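Protein phosphatase Slingshot homolog 2 (Homo sapiens, PDB 2NT2) dephosphorylates phosphoserine, phosphothreonine and phosphotyrosine in proteins and, through the catalytic domain held by this chain, activates cofilin to regulate actin filament dynamics. Local coordinates at residues V11-E16 with E120-T125; S20-L25 with N42-V47; Y32-T37 with N68-F73; V55-A60 with K126-F131. The protein carries 1 engineered substitution. All coordinates share one frame; numbering follows the deposited sequence.

Contact 1: V11-E16 with E120-T125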
loop_
_atom_site.group_PDB
_atom_site.type_symbol
_atom_site.label_atom_id
_atom_site.label_comp_id
_atom_site.label_asym_id
_atom_site.label_seq_id
_atom_site.Cartn_x
_atom_site.Cartn_y
_atom_site.Cartn_z
ATOM N N VAL A 11 5.531 -7.557 -0.615
ATOM C CA VAL A 11 4.684 -6.385 -0.867
ATOM C C VAL A 11 4.644 -6.020 -2.345
ATOM O O VAL A 11 5.686 -5.804 -2.969
ATOM C CB VAL A 11 5.140 -5.139 -0.086
ATOM C CG1 VAL A 11 4.273 -3.929 -0.420
ATOM C CG2 VAL A 11 5.133 -5.396 1.413
ATOM N N PHE A 12 3.434 -5.914 -2.888
ATOM C CA PHE A 12 3.254 -5.388 -4.239
ATOM C C PHE A 12 2.443 -4.095 -4.188
ATOM O O PHE A 12 1.547 -3.976 -3.352
ATOM C CB PHE A 12 2.560 -6.400 -5.154
ATOM C CG PHE A 12 3.503 -7.453 -5.722
ATOM C CD1 PHE A 12 3.776 -8.611 -5.015
ATOM C CD2 PHE A 12 4.104 -7.263 -6.956
ATOM C CE1 PHE A 12 4.636 -9.566 -5.527
ATOM C CE2 PHE A 12 4.968 -8.208 -7.473
ATOM C CZ PHE A 12 5.237 -9.363 -6.759
ATOM N N LEU A 13 2.759 -3.187 -5.092
ATOM C CA LEU A 13 2.020 -1.936 -5.259
ATOM C C LEU A 13 1.345 -1.894 -6.625
ATOM O O LEU A 13 2.015 -2.064 -7.652
ATOM C CB LEU A 13 2.987 -0.762 -5.075
ATOM C CG LEU A 13 2.373 0.637 -5.168
ATOM C CD1 LEU A 13 1.351 0.821 -4.060
ATOM C CD2 LEU A 13 3.454 1.708 -5.115
ATOM N N GLY A 14 0.028 -1.685 -6.690
ATOM C CA GLY A 14 -0.657 -1.785 -7.973
ATOM C C GLY A 14 -1.973 -1.053 -8.075
ATOM O O GLY A 14 -2.330 -0.207 -7.258
ATOM N N SER A 15 -2.744 -1.380 -9.115
ATOM C CA SER A 15 -4.010 -0.728 -9.402
ATOM C C SER A 15 -5.190 -1.681 -9.254
ATOM O O SER A 15 -5.029 -2.860 -8.938
ATOM C CB SER A 15 -3.998 -0.148 -10.825
ATOM O OG SER A 15 -3.825 -1.181 -11.787
ATOM N N GLU A 16 -6.390 -1.152 -9.514
ATOM C CA GLU A 16 -7.590 -1.977 -9.467
ATOM C C GLU A 16 -7.570 -3.036 -10.560
ATOM O O GLU A 16 -8.098 -4.133 -10.378
ATOM C CB GLU A 16 -8.855 -1.124 -9.589
ATOM C CG GLU A 16 -8.975 -0.346 -10.889
ATOM C CD GLU A 16 -10.415 0.019 -11.197
ATOM O OE1 GLU A 16 -10.674 1.177 -11.577
ATOM O OE2 GLU A 16 -11.292 -0.858 -11.054
ATOM N N GLU A 120 11.442 4.838 -7.471
ATOM C CA GLU A 120 12.353 4.202 -8.415
ATOM C C GLU A 120 11.721 3.004 -9.105
ATOM O O GLU A 120 11.845 2.844 -10.320
ATOM C CB GLU A 120 13.636 3.763 -7.706
ATOM C CG GLU A 120 14.894 4.312 -8.363
ATOM C CD GLU A 120 16.096 3.421 -8.144
ATOM O OE1 GLU A 120 16.252 2.437 -8.900
ATOM O OE2 GLU A 120 16.895 3.706 -7.224
ATOM N N ARG A 121 11.043 2.144 -8.352
ATOM C CA ARG A 121 10.396 0.973 -8.932
ATOM C C ARG A 121 9.041 1.288 -9.539
ATOM O O ARG A 121 8.683 0.794 -10.608
ATOM C CB ARG A 121 10.248 -0.110 -7.850
ATOM C CG ARG A 121 11.595 -0.649 -7.423
ATOM C CD ARG A 121 11.740 -0.823 -5.918
ATOM N NE ARG A 121 13.126 -0.575 -5.513
ATOM C CZ ARG A 121 14.048 -1.518 -5.353
ATOM N NH1 ARG A 121 13.725 -2.788 -5.562
ATOM N NH2 ARG A 121 15.279 -1.189 -4.993
ATOM N N ARG A 122 8.264 2.122 -8.852
ATOM C CA ARG A 122 6.964 2.508 -9.405
ATOM C C ARG A 122 6.956 4.000 -9.729
ATOM O O ARG A 122 6.554 4.828 -8.919
ATOM C CB ARG A 122 5.827 2.145 -8.455
ATOM C CG ARG A 122 4.455 2.456 -9.028
ATOM C CD ARG A 122 3.432 1.403 -8.632
ATOM N NE ARG A 122 2.131 1.711 -9.230
ATOM C CZ ARG A 122 1.568 0.961 -10.171
ATOM N NH1 ARG A 122 2.191 -0.130 -10.592
ATOM N NH2 ARG A 122 0.389 1.299 -10.672
ATOM N N THR A 123 7.441 4.308 -10.920
ATOM C CA THR A 123 7.649 5.657 -11.405
ATOM C C THR A 123 6.384 6.495 -11.396
ATOM O O THR A 123 6.448 7.724 -11.276
ATOM C CB THR A 123 8.240 5.618 -12.832
ATOM O OG1 THR A 123 7.274 5.105 -13.753
ATOM C CG2 THR A 123 9.423 4.656 -12.864
ATOM N N VAL A 124 5.209 5.876 -11.523
ATOM C CA VAL A 124 3.989 6.683 -11.534
ATOM C C VAL A 124 3.566 7.075 -10.120
ATOM O O VAL A 124 2.638 7.874 -9.960
ATOM C CB VAL A 124 2.807 6.000 -12.238
ATOM C CG1 VAL A 124 2.992 6.033 -13.746
ATOM C CG2 VAL A 124 2.615 4.577 -11.746
ATOM N N THR A 125 4.233 6.534 -9.108
ATOM C CA THR A 125 3.924 6.881 -7.726
ATOM C C THR A 125 3.903 8.393 -7.517
ATOM O O THR A 125 4.845 9.110 -7.844
ATOM C CB THR A 125 4.915 6.272 -6.717
ATOM O OG1 THR A 125 6.251 6.621 -7.091
ATOM C CG2 THR A 125 4.816 4.755 -6.730
HETATM O O HOH W 1 -0.426 -1.145 -12.250
#
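Leu13, on strand 11-14, meets Arg122 just beyond the end of helix 111-121, and their contact shows how one arginine can be greasy along its chain and polar at its tip. The tight half is aliphatic. Chi1 (-178°) sets Leu13 CG anti to the backbone N, 3.7 Å from Arg122 CD, and chi2 (62°) brings Leu13 CD2 to 3.5 Å from the same CD; this methyl also lies 3.7 Å from Thr125 CG2. The two longer side chains cross obliquely, and Ser95, Ala96 and Val99 of helix 94-107 also touch Leu13, so the leucine is buried between that helix and the arginine chain.

Farther out, packing gives way to polar partners. The guanidinium passes the end of the strand with one face turned to Gly14, whose CA stands 4.0 Å above the plane, offset toward the rim. Arg122 NH1 comes within 3.5 Å of Leu13 O. On the looser side a water lies in the guanidinium plane, accepts from Arg122 NH2 at 3.0 Å, and makes a weak, long bond with Ser15 OG.

Three further hydrogen bonds hold the group from outside the two segments: NE donates to Gly91 O, NH2 to Met90 O and NH1 to Thr5 OG1. Gly91 and Met90 belong to the phosphate-binding P-loop, the CX5R signature of protein-tyrosine phosphatases, whose nucleophile position is the engineered Ser88 here.

Contact 2: S20-L25 with N42-V47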
loop_
_atom_site.group_PDB
_atom_site.type_symbol
_atom_site.label_atom_id
_atom_site.label_comp_id
_atom_site.label_asym_id
_atom_site.label_seq_id
_atom_site.Cartn_x
_atom_site.Cartn_y
_atom_site.Cartn_z
ATOM N N SER A 20 -7.969 -7.117 -10.101
ATOM C CA SER A 20 -8.951 -7.946 -10.795
ATOM C C SER A 20 -8.309 -9.011 -11.681
ATOM O O SER A 20 -9.019 -9.775 -12.347
ATOM C CB SER A 20 -9.948 -7.117 -11.594
ATOM O OG SER A 20 -9.411 -6.263 -12.571
ATOM N N ASN A 21 -6.984 -9.075 -11.708
ATOM C CA ASN A 21 -6.289 -10.059 -12.547
ATOM C C ASN A 21 -5.858 -11.270 -11.733
ATOM O O ASN A 21 -4.701 -11.367 -11.336
ATOM C CB ASN A 21 -5.095 -9.397 -13.224
ATOM C CG ASN A 21 -4.358 -10.283 -14.200
ATOM O OD1 ASN A 21 -4.336 -11.504 -14.070
ATOM N ND2 ASN A 21 -3.714 -9.663 -15.182
ATOM N N LEU A 22 -6.787 -12.183 -11.485
ATOM C CA LEU A 22 -6.624 -13.282 -10.541
ATOM C C LEU A 22 -5.378 -14.116 -10.811
ATOM O O LEU A 22 -4.542 -14.319 -9.929
ATOM C CB LEU A 22 -7.866 -14.171 -10.549
ATOM C CG LEU A 22 -7.818 -15.512 -9.822
ATOM C CD1 LEU A 22 -7.376 -15.354 -8.379
ATOM C CD2 LEU A 22 -9.181 -16.195 -9.871
ATOM N N GLU A 23 -5.273 -14.613 -12.037
ATOM C CA GLU A 23 -4.162 -15.466 -12.435
ATOM C C GLU A 23 -2.833 -14.766 -12.183
ATOM O O GLU A 23 -1.870 -15.386 -11.737
ATOM C CB GLU A 23 -4.301 -15.835 -13.906
ATOM C CG GLU A 23 -4.363 -17.289 -14.280
ATOM C CD GLU A 23 -4.979 -18.218 -13.261
ATOM O OE1 GLU A 23 -4.240 -18.678 -12.352
ATOM O OE2 GLU A 23 -6.193 -18.505 -13.341
ATOM N N ASP A 24 -2.764 -13.462 -12.469
ATOM C CA ASP A 24 -1.508 -12.755 -12.238
ATOM C C ASP A 24 -1.115 -12.821 -10.759
ATOM O O ASP A 24 0.024 -13.121 -10.418
ATOM C CB ASP A 24 -1.599 -11.292 -12.670
ATOM C CG ASP A 24 -0.244 -10.610 -12.575
ATOM O OD1 ASP A 24 0.558 -10.752 -13.522
ATOM O OD2 ASP A 24 0.038 -9.935 -11.562
ATOM N N LEU A 25 -2.088 -12.541 -9.912
ATOM C CA LEU A 25 -1.981 -12.523 -8.468
ATOM C C LEU A 25 -1.587 -13.891 -7.916
ATOM O O LEU A 25 -0.660 -14.014 -7.114
ATOM C CB LEU A 25 -3.321 -12.095 -7.845
ATOM C CG LEU A 25 -3.686 -10.619 -8.024
ATOM C CD1 LEU A 25 -4.943 -10.261 -7.255
ATOM C CD2 LEU A 25 -2.517 -9.741 -7.597
ATOM N N ASN A 42 -13.619 -5.617 -3.691
ATOM C CA ASN A 42 -12.906 -6.849 -3.437
ATOM C C ASN A 42 -13.340 -7.894 -4.473
ATOM O O ASN A 42 -14.374 -8.542 -4.315
ATOM C CB ASN A 42 -13.192 -7.393 -2.042
ATOM C CG ASN A 42 -12.642 -6.558 -0.910
ATOM O OD1 ASN A 42 -12.845 -6.896 0.260
ATOM N ND2 ASN A 42 -11.936 -5.483 -1.244
ATOM N N PHE A 43 -12.575 -8.014 -5.546
ATOM C CA PHE A 43 -12.941 -8.826 -6.689
ATOM C C PHE A 43 -13.056 -10.306 -6.381
ATOM O O PHE A 43 -13.887 -10.997 -6.983
ATOM C CB PHE A 43 -11.910 -8.604 -7.813
ATOM C CG PHE A 43 -11.918 -7.165 -8.316
ATOM C CD1 PHE A 43 -13.023 -6.655 -8.977
ATOM C CD2 PHE A 43 -10.821 -6.344 -8.119
ATOM C CE1 PHE A 43 -13.040 -5.351 -9.437
ATOM C CE2 PHE A 43 -10.831 -5.037 -8.574
ATOM C CZ PHE A 43 -11.941 -4.539 -9.230
ATOM N N PHE A 44 -12.230 -10.848 -5.482
ATOM C CA PHE A 44 -12.226 -12.305 -5.308
ATOM C C PHE A 44 -12.378 -12.744 -3.863
ATOM O O PHE A 44 -11.489 -13.386 -3.292
ATOM C CB PHE A 44 -10.939 -12.898 -5.908
ATOM C CG PHE A 44 -10.584 -12.300 -7.263
ATOM C CD1 PHE A 44 -9.554 -11.384 -7.390
ATOM C CD2 PHE A 44 -11.297 -12.664 -8.393
ATOM C CE1 PHE A 44 -9.238 -10.835 -8.619
ATOM C CE2 PHE A 44 -10.990 -12.117 -9.628
ATOM C CZ PHE A 44 -9.962 -11.200 -9.741
ATOM N N PRO A 45 -13.500 -12.441 -3.222
ATOM C CA PRO A 45 -13.696 -12.928 -1.845
ATOM C C PRO A 45 -13.834 -14.448 -1.843
ATOM O O PRO A 45 -14.624 -15.009 -2.605
ATOM C CB PRO A 45 -14.993 -12.258 -1.404
ATOM C CG PRO A 45 -15.251 -11.172 -2.391
ATOM C CD PRO A 45 -14.642 -11.642 -3.687
ATOM N N GLY A 46 -13.060 -15.133 -1.007
ATOM C CA GLY A 46 -13.045 -16.591 -1.041
ATOM C C GLY A 46 -11.776 -17.123 -1.685
ATOM O O GLY A 46 -11.465 -18.313 -1.604
ATOM N N VAL A 47 -11.040 -16.231 -2.338
ATOM C CA VAL A 47 -9.723 -16.543 -2.879
ATOM C C VAL A 47 -8.653 -15.846 -2.049
ATOM O O VAL A 47 -7.629 -16.436 -1.700
ATOM C CB VAL A 47 -9.587 -16.114 -4.352
ATOM C CG1 VAL A 47 -8.238 -16.541 -4.913
ATOM C CG2 VAL A 47 -10.724 -16.694 -5.185
#
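Ser20 and Phe43 bring the two backbones closest, CA to CA at 5.8 Å, and from there the chains diverge, with Leu22 and Phe44 already farther apart. The side chains that bridge this gap illustrate how aromatic faces can hold a loop to a helix start without a single hydrogen bond between them.

Phe43 offers a face to Ser20: CB of the serine sits over the ring centre, 3.7 Å from the centroid and 11° off the ring normal, a CH-pi contact. Phe44 is held from two sides. Over one face lies CB of its own neighbour Phe43; over the opposite face Leu22 CB, 4.0 Å from the centroid and displaced toward the rim, makes the second CH-pi contact. The rim of the same ring reaches the backbone, CZ approaching Ser20 O to 3.1 Å near the ring plane, where a slightly positive C-H edge probably suits a carbonyl oxygen. Beyond it, Leu22 CD1 touches Val47 CG1 at 3.8 Å.

The helix start is itself ordered by Asn21. Its CG stands anti to the backbone N (chi1 -176°), and chi2 (-28°) turns OD1 to cap the helix, accepting from Asp24 N at 3.0 Å from above the amide carbonyl plane. Phe48 also touches Leu22 and Leu25, while Tyr50 OH bonds to Phe44 N.

The arrangement is surface packing within the alpha/beta phosphatase fold: an N-capped short helix, 22-27, leaning on the connection between the parallel strands 30-35 and 49-52.

Contact 3: Y32-T37 with N68-F73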
loop_
_atom_site.group_PDB
_atom_site.type_symbol
_atom_site.label_atom_id
_atom_site.label_comp_id
_atom_site.label_asym_id
_atom_site.label_seq_id
_atom_site.Cartn_x
_atom_site.Cartn_y
_atom_site.Cartn_z
ATOM N N TYR A 32 -2.929 -12.126 0.191
ATOM C CA TYR A 32 -3.433 -11.011 0.975
ATOM C C TYR A 32 -3.586 -9.787 0.074
ATOM O O TYR A 32 -2.720 -9.501 -0.751
ATOM C CB TYR A 32 -2.490 -10.674 2.130
ATOM C CG TYR A 32 -2.274 -11.790 3.118
ATOM C CD1 TYR A 32 -1.275 -12.736 2.918
ATOM C CD2 TYR A 32 -3.069 -11.899 4.253
ATOM C CE1 TYR A 32 -1.067 -13.764 3.816
ATOM C CE2 TYR A 32 -2.861 -12.930 5.154
ATOM C CZ TYR A 32 -1.864 -13.855 4.933
ATOM O OH TYR A 32 -1.669 -14.876 5.838
ATOM N N ILE A 33 -4.689 -9.068 0.236
ATOM C CA ILE A 33 -4.882 -7.866 -0.567
ATOM C C ILE A 33 -5.326 -6.697 0.308
ATOM O O ILE A 33 -6.366 -6.770 0.959
ATOM C CB ILE A 33 -5.910 -8.079 -1.684
ATOM C CG1 ILE A 33 -5.586 -9.239 -2.628
ATOM C CG2 ILE A 33 -6.099 -6.792 -2.477
ATOM C CD1 ILE A 33 -6.651 -9.455 -3.686
ATOM N N LEU A 34 -4.496 -5.663 0.294
ATOM C CA LEU A 34 -4.772 -4.386 0.926
ATOM C C LEU A 34 -5.360 -3.415 -0.103
ATOM O O LEU A 34 -4.669 -2.864 -0.959
ATOM C CB LEU A 34 -3.514 -3.810 1.560
ATOM C CG LEU A 34 -3.680 -2.549 2.409
ATOM C CD1 LEU A 34 -4.869 -2.676 3.346
ATOM C CD2 LEU A 34 -2.398 -2.270 3.186
ATOM N N ASN A 35 -6.672 -3.270 -0.005
ATOM C CA ASN A 35 -7.468 -2.421 -0.871
ATOM C C ASN A 35 -7.714 -1.067 -0.208
ATOM O O ASN A 35 -8.607 -0.942 0.626
ATOM C CB ASN A 35 -8.793 -3.128 -1.167
ATOM C CG ASN A 35 -9.646 -2.384 -2.169
ATOM O OD1 ASN A 35 -9.397 -1.212 -2.443
ATOM N ND2 ASN A 35 -10.643 -3.083 -2.702
ATOM N N VAL A 36 -6.911 -0.082 -0.578
ATOM C CA VAL A 36 -6.927 1.253 -0.004
ATOM C C VAL A 36 -7.887 2.173 -0.746
ATOM O O VAL A 36 -7.512 3.253 -1.216
ATOM C CB VAL A 36 -5.515 1.880 -0.027
ATOM C CG1 VAL A 36 -5.442 3.053 0.943
ATOM C CG2 VAL A 36 -4.464 0.843 0.326
ATOM N N THR A 37 -9.131 1.728 -0.909
ATOM C CA THR A 37 -10.145 2.499 -1.603
ATOM C C THR A 37 -11.498 2.372 -0.896
ATOM O O THR A 37 -11.718 1.419 -0.149
ATOM C CB THR A 37 -10.364 2.084 -3.069
ATOM O OG1 THR A 37 -11.317 1.008 -3.126
ATOM C CG2 THR A 37 -9.100 1.595 -3.750
ATOM N N ASN A 68 -1.199 2.183 10.869
ATOM C CA ASN A 68 -0.822 1.075 11.753
ATOM C C ASN A 68 -1.703 -0.144 11.489
ATOM O O ASN A 68 -1.275 -1.282 11.641
ATOM C CB ASN A 68 -0.885 1.494 13.216
ATOM C CG ASN A 68 -0.782 0.327 14.178
ATOM O OD1 ASN A 68 -1.800 -0.198 14.633
ATOM N ND2 ASN A 68 0.436 -0.081 14.511
ATOM N N ASP A 69 -2.925 0.130 11.052
ATOM C CA ASP A 69 -3.851 -0.883 10.566
ATOM C C ASP A 69 -3.266 -1.546 9.318
ATOM O O ASP A 69 -3.261 -2.763 9.162
ATOM C CB ASP A 69 -5.190 -0.258 10.184
ATOM C CG ASP A 69 -6.059 0.129 11.357
ATOM O OD1 ASP A 69 -5.600 0.030 12.514
ATOM O OD2 ASP A 69 -7.218 0.539 11.117
ATOM N N THR A 70 -2.782 -0.690 8.420
ATOM C CA THR A 70 -2.142 -1.165 7.195
ATOM C C THR A 70 -0.869 -1.924 7.554
ATOM O O THR A 70 -0.602 -3.012 7.041
ATOM C CB THR A 70 -1.854 -0.005 6.234
ATOM O OG1 THR A 70 -0.997 0.968 6.838
ATOM C CG2 THR A 70 -3.144 0.759 5.924
ATOM N N TYR A 71 -0.110 -1.353 8.489
ATOM C CA TYR A 71 1.070 -2.030 9.000
ATOM C C TYR A 71 0.727 -3.437 9.489
ATOM O O TYR A 71 1.416 -4.393 9.124
ATOM C CB TYR A 71 1.709 -1.245 10.160
ATOM C CG TYR A 71 2.957 -1.934 10.676
ATOM C CD1 TYR A 71 4.163 -1.792 9.995
ATOM C CD2 TYR A 71 2.946 -2.715 11.820
ATOM C CE1 TYR A 71 5.315 -2.409 10.445
ATOM C CE2 TYR A 71 4.094 -3.337 12.279
ATOM C CZ TYR A 71 5.275 -3.180 11.586
ATOM O OH TYR A 71 6.423 -3.792 12.030
ATOM N N LYS A 72 -0.306 -3.529 10.310
ATOM C CA LYS A 72 -0.766 -4.768 10.921
ATOM C C LYS A 72 -1.034 -5.853 9.880
ATOM O O LYS A 72 -0.599 -6.995 10.010
ATOM C CB LYS A 72 -2.041 -4.502 11.729
ATOM C CG LYS A 72 -2.202 -5.346 12.976
ATOM C CD LYS A 72 -3.376 -6.310 12.868
ATOM C CE LYS A 72 -3.005 -7.726 13.281
ATOM N NZ LYS A 72 -2.024 -8.345 12.342
ATOM N N PHE A 73 -1.787 -5.480 8.851
ATOM C CA PHE A 73 -2.175 -6.413 7.811
ATOM C C PHE A 73 -0.973 -6.903 7.007
ATOM O O PHE A 73 -0.804 -8.110 6.826
ATOM C CB PHE A 73 -3.204 -5.761 6.881
ATOM C CG PHE A 73 -3.856 -6.754 5.928
ATOM C CD1 PHE A 73 -4.734 -7.708 6.415
ATOM C CD2 PHE A 73 -3.585 -6.716 4.572
ATOM C CE1 PHE A 73 -5.334 -8.614 5.565
ATOM C CE2 PHE A 73 -4.182 -7.622 3.715
ATOM C CZ PHE A 73 -5.059 -8.569 4.211
#
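Tyr32 points the edge of its ring at the face of Phe73 in an offset edge-to-face pair, the planes turned 79° apart and the centroids 5.8 Å from each other. The approach is made at one corner: Phe73 CZ lies in the tyrosine plane, 3.9 Å from Tyr32 CD2. Tyr32 CB adds an aliphatic contact, 3.8 Å from Phe73 CE2.

Phe73 contributes the largest buried area of the contact. Its CG stands anti to the backbone N (chi1 -169°), and its ring reaches beyond the tyrosine to the strand backbone, where CE2 approaches Ile33 O to 3.6 Å. His51 of the neighbouring strand meets the same ring with planes at about 35°.

Here the protein-tyrosine phosphatase fold gives a plain example of a beta-alpha-beta crossover. Helix 67-79 connects the parallel strands 49-52 and 83-87, and on the way it passes over strand 30-35, which lies between them in the sheet. Helix segment 68-73 runs nearly antiparallel to strand segment 32-35, at 167°, with the axes 9.9 Å apart.

Toward the end of the strand, Leu34 keeps CB 4.2 Å from Phe73 CD2 and turns its own CD2 to Thr70. It crosses Thr70 at about a right angle, with Leu34 CD2 3.8 Å from Thr70 CB. The threonine hydroxyl is engaged within its own helix, OG1 bonding to Trp67 O, while CB and, farther off, CG2 face the leucine.

Contact 4: V55-A60 with K126-F131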
loop_
_atom_site.group_PDB
_atom_site.type_symbol
_atom_site.label_atom_id
_atom_site.label_comp_id
_atom_site.label_asym_id
_atom_site.label_seq_id
_atom_site.Cartn_x
_atom_site.Cartn_y
_atom_site.Cartn_z
ATOM N N VAL A 55 -11.564 4.958 1.911
ATOM C CA VAL A 55 -11.113 6.332 1.841
ATOM C C VAL A 55 -11.004 6.811 0.404
ATOM O O VAL A 55 -10.709 6.026 -0.506
ATOM C CB VAL A 55 -9.728 6.407 2.530
ATOM C CG1 VAL A 55 -8.680 6.934 1.567
ATOM C CG2 VAL A 55 -9.800 7.221 3.803
ATOM N N TYR A 56 -11.250 8.099 0.155
ATOM C CA TYR A 56 -11.096 8.624 -1.198
ATOM C C TYR A 56 -9.730 9.310 -1.348
ATOM O O TYR A 56 -9.129 9.766 -0.376
ATOM C CB TYR A 56 -12.195 9.599 -1.567
ATOM C CG TYR A 56 -13.609 9.093 -1.631
ATOM C CD1 TYR A 56 -14.530 9.422 -0.644
ATOM C CD2 TYR A 56 -14.050 8.292 -2.673
ATOM C CE1 TYR A 56 -15.835 8.968 -0.686
ATOM C CE2 TYR A 56 -15.351 7.831 -2.727
ATOM C CZ TYR A 56 -16.242 8.170 -1.736
ATOM O OH TYR A 56 -17.543 7.714 -1.785
ATOM N N ASP A 57 -9.261 9.373 -2.586
ATOM C CA ASP A 57 -8.016 10.030 -2.953
ATOM C C ASP A 57 -8.200 11.546 -3.007
ATOM O O ASP A 57 -8.235 12.141 -4.088
ATOM C CB ASP A 57 -7.533 9.529 -4.319
ATOM C CG ASP A 57 -6.086 9.891 -4.597
ATOM O OD1 ASP A 57 -5.367 10.239 -3.638
ATOM O OD2 ASP A 57 -5.679 9.806 -5.779
ATOM N N GLU A 58 -8.341 12.147 -1.830
ATOM C CA GLU A 58 -8.600 13.570 -1.695
ATOM C C GLU A 58 -7.881 14.158 -0.476
ATOM O O GLU A 58 -7.582 13.430 0.463
ATOM C CB GLU A 58 -10.096 13.858 -1.575
ATOM C CG GLU A 58 -10.970 12.647 -1.320
ATOM C CD GLU A 58 -12.059 12.928 -0.301
ATOM O OE1 GLU A 58 -11.824 12.707 0.903
ATOM O OE2 GLU A 58 -13.129 13.381 -0.745
ATOM N N GLU A 59 -7.650 15.458 -0.539
ATOM C CA GLU A 59 -6.907 16.199 0.473
ATOM C C GLU A 59 -7.508 16.023 1.865
ATOM O O GLU A 59 -6.801 16.109 2.870
ATOM C CB GLU A 59 -6.836 17.676 0.092
ATOM C CG GLU A 59 -7.185 18.652 1.192
ATOM C CD GLU A 59 -7.934 19.869 0.689
ATOM O OE1 GLU A 59 -8.452 20.621 1.553
ATOM O OE2 GLU A 59 -8.031 20.066 -0.552
ATOM N N ALA A 60 -8.810 15.771 1.911
ATOM C CA ALA A 60 -9.550 15.666 3.159
ATOM C C ALA A 60 -9.371 14.299 3.805
ATOM O O ALA A 60 -9.785 14.063 4.942
ATOM C CB ALA A 60 -11.028 15.945 2.920
ATOM N N LYS A 126 2.809 8.861 -6.932
ATOM C CA LYS A 126 2.593 10.293 -6.752
ATOM C C LYS A 126 1.512 10.526 -5.703
ATOM O O LYS A 126 0.350 10.759 -6.032
ATOM C CB LYS A 126 2.211 10.934 -8.086
ATOM C CG LYS A 126 1.729 12.371 -7.989
ATOM C CD LYS A 126 1.987 13.129 -9.282
ATOM C CE LYS A 126 2.140 14.621 -9.047
ATOM N NZ LYS A 126 3.535 15.093 -9.266
ATOM N N PRO A 127 1.905 10.440 -4.438
ATOM C CA PRO A 127 0.960 10.726 -3.351
ATOM C C PRO A 127 0.383 12.127 -3.503
ATOM O O PRO A 127 1.067 13.055 -3.932
ATOM C CB PRO A 127 1.828 10.607 -2.100
ATOM C CG PRO A 127 2.939 9.686 -2.499
ATOM C CD PRO A 127 3.236 10.048 -3.933
ATOM N N ASN A 128 -0.903 12.276 -3.180
ATOM C CA ASN A 128 -1.507 13.612 -3.300
ATOM C C ASN A 128 -0.916 14.528 -2.233
ATOM O O ASN A 128 -0.437 14.058 -1.193
ATOM C CB ASN A 128 -3.013 13.515 -3.288
ATOM C CG ASN A 128 -3.753 13.532 -1.982
ATOM O OD1 ASN A 128 -3.394 14.170 -0.993
ATOM N ND2 ASN A 128 -4.885 12.821 -1.952
ATOM N N PRO A 129 -0.912 15.834 -2.493
ATOM C CA PRO A 129 -0.169 16.792 -1.670
ATOM C C PRO A 129 -0.490 16.668 -0.185
ATOM O O PRO A 129 0.404 16.813 0.657
ATOM C CB PRO A 129 -0.654 18.151 -2.184
ATOM C CG PRO A 129 -1.061 17.882 -3.595
ATOM C CD PRO A 129 -1.638 16.497 -3.594
ATOM N N SER A 130 -1.755 16.402 0.136
ATOM C CA SER A 130 -2.144 16.141 1.522
ATOM C C SER A 130 -1.559 14.825 2.012
ATOM O O SER A 130 -1.165 14.677 3.170
ATOM C CB SER A 130 -3.664 16.128 1.665
ATOM O OG SER A 130 -4.068 15.598 2.912
ATOM N N PHE A 131 -1.455 13.839 1.118
ATOM C CA PHE A 131 -0.838 12.581 1.548
ATOM C C PHE A 131 0.645 12.802 1.805
ATOM O O PHE A 131 1.227 12.227 2.721
ATOM C CB PHE A 131 -1.074 11.482 0.518
ATOM C CG PHE A 131 -2.524 10.999 0.493
ATOM C CD1 PHE A 131 -2.949 10.084 -0.461
ATOM C CD2 PHE A 131 -3.432 11.470 1.425
ATOM C CE1 PHE A 131 -4.261 9.655 -0.476
ATOM C CE2 PHE A 131 -4.747 11.045 1.416
ATOM C CZ PHE A 131 -5.158 10.128 0.462
#
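Ser130 OG, anti to the backbone N (chi1 167°), donates to Glu59 O at 2.8 Å, and Asn128 ND2 donates to Asp57 OD1 at 3.1 Å, so the first turn of helix 129-143 grips loop 55-60 at two points. Asn128 is the N-cap of that helix, with OD1 accepting from Phe131 N at 2.9 Å; one amide thus uses its oxygen for the helix and its nitrogen for the loop, an instructive division of labour. In protein-tyrosine phosphatases the general-acid loop occupies this place in the fold, and 55-60 is probably its counterpart.

The amide and carboxylate planes are only 19° apart, yet ND2 meets Asp57 OD1 from above the carboxylate plane, 42° out of it. Ser93 OG of the P-loop also bonds to OD1, and a sulfate ion, probably from the crystallisation liquor, lies about 3 Å from the Asp57 side chain.

The amide lies over one face of Phe131, ND2 3.4 Å above the ring centre, while Asp57 OD1 comes obliquely to 3.4 Å from Phe131 CE1. Ser130 CB and Glu59 CB touch alongside the serine bond. At the far side of the ring, Phe131 CE2 is 3.8 Å from Glu58 O.

Read from the N terminus, the chain opens contact 1 at 11-16, contact 2 at 20-25 and contact 3 at 32-37, on strand 30-35. Contact 2 closes first, at 42-47, after contact 3 has begun, so these two cross. Contact 4 then opens at 55-60, before 68-73 closes contact 3, and those two cross as well. Contacts 2 and 3 both fall within the long span that contact 1 closes at 120-125. Contact 4 closes directly afterwards, at 126-131, crossing contact 1. Contact 1 ties strand 11-14 to the end of helix 111-121, contact 3 strand 30-35 of the same sheet to helix 67-79; contact 2 joins a short helix to a strand connection, and contact 4 brings in the C-terminal helix.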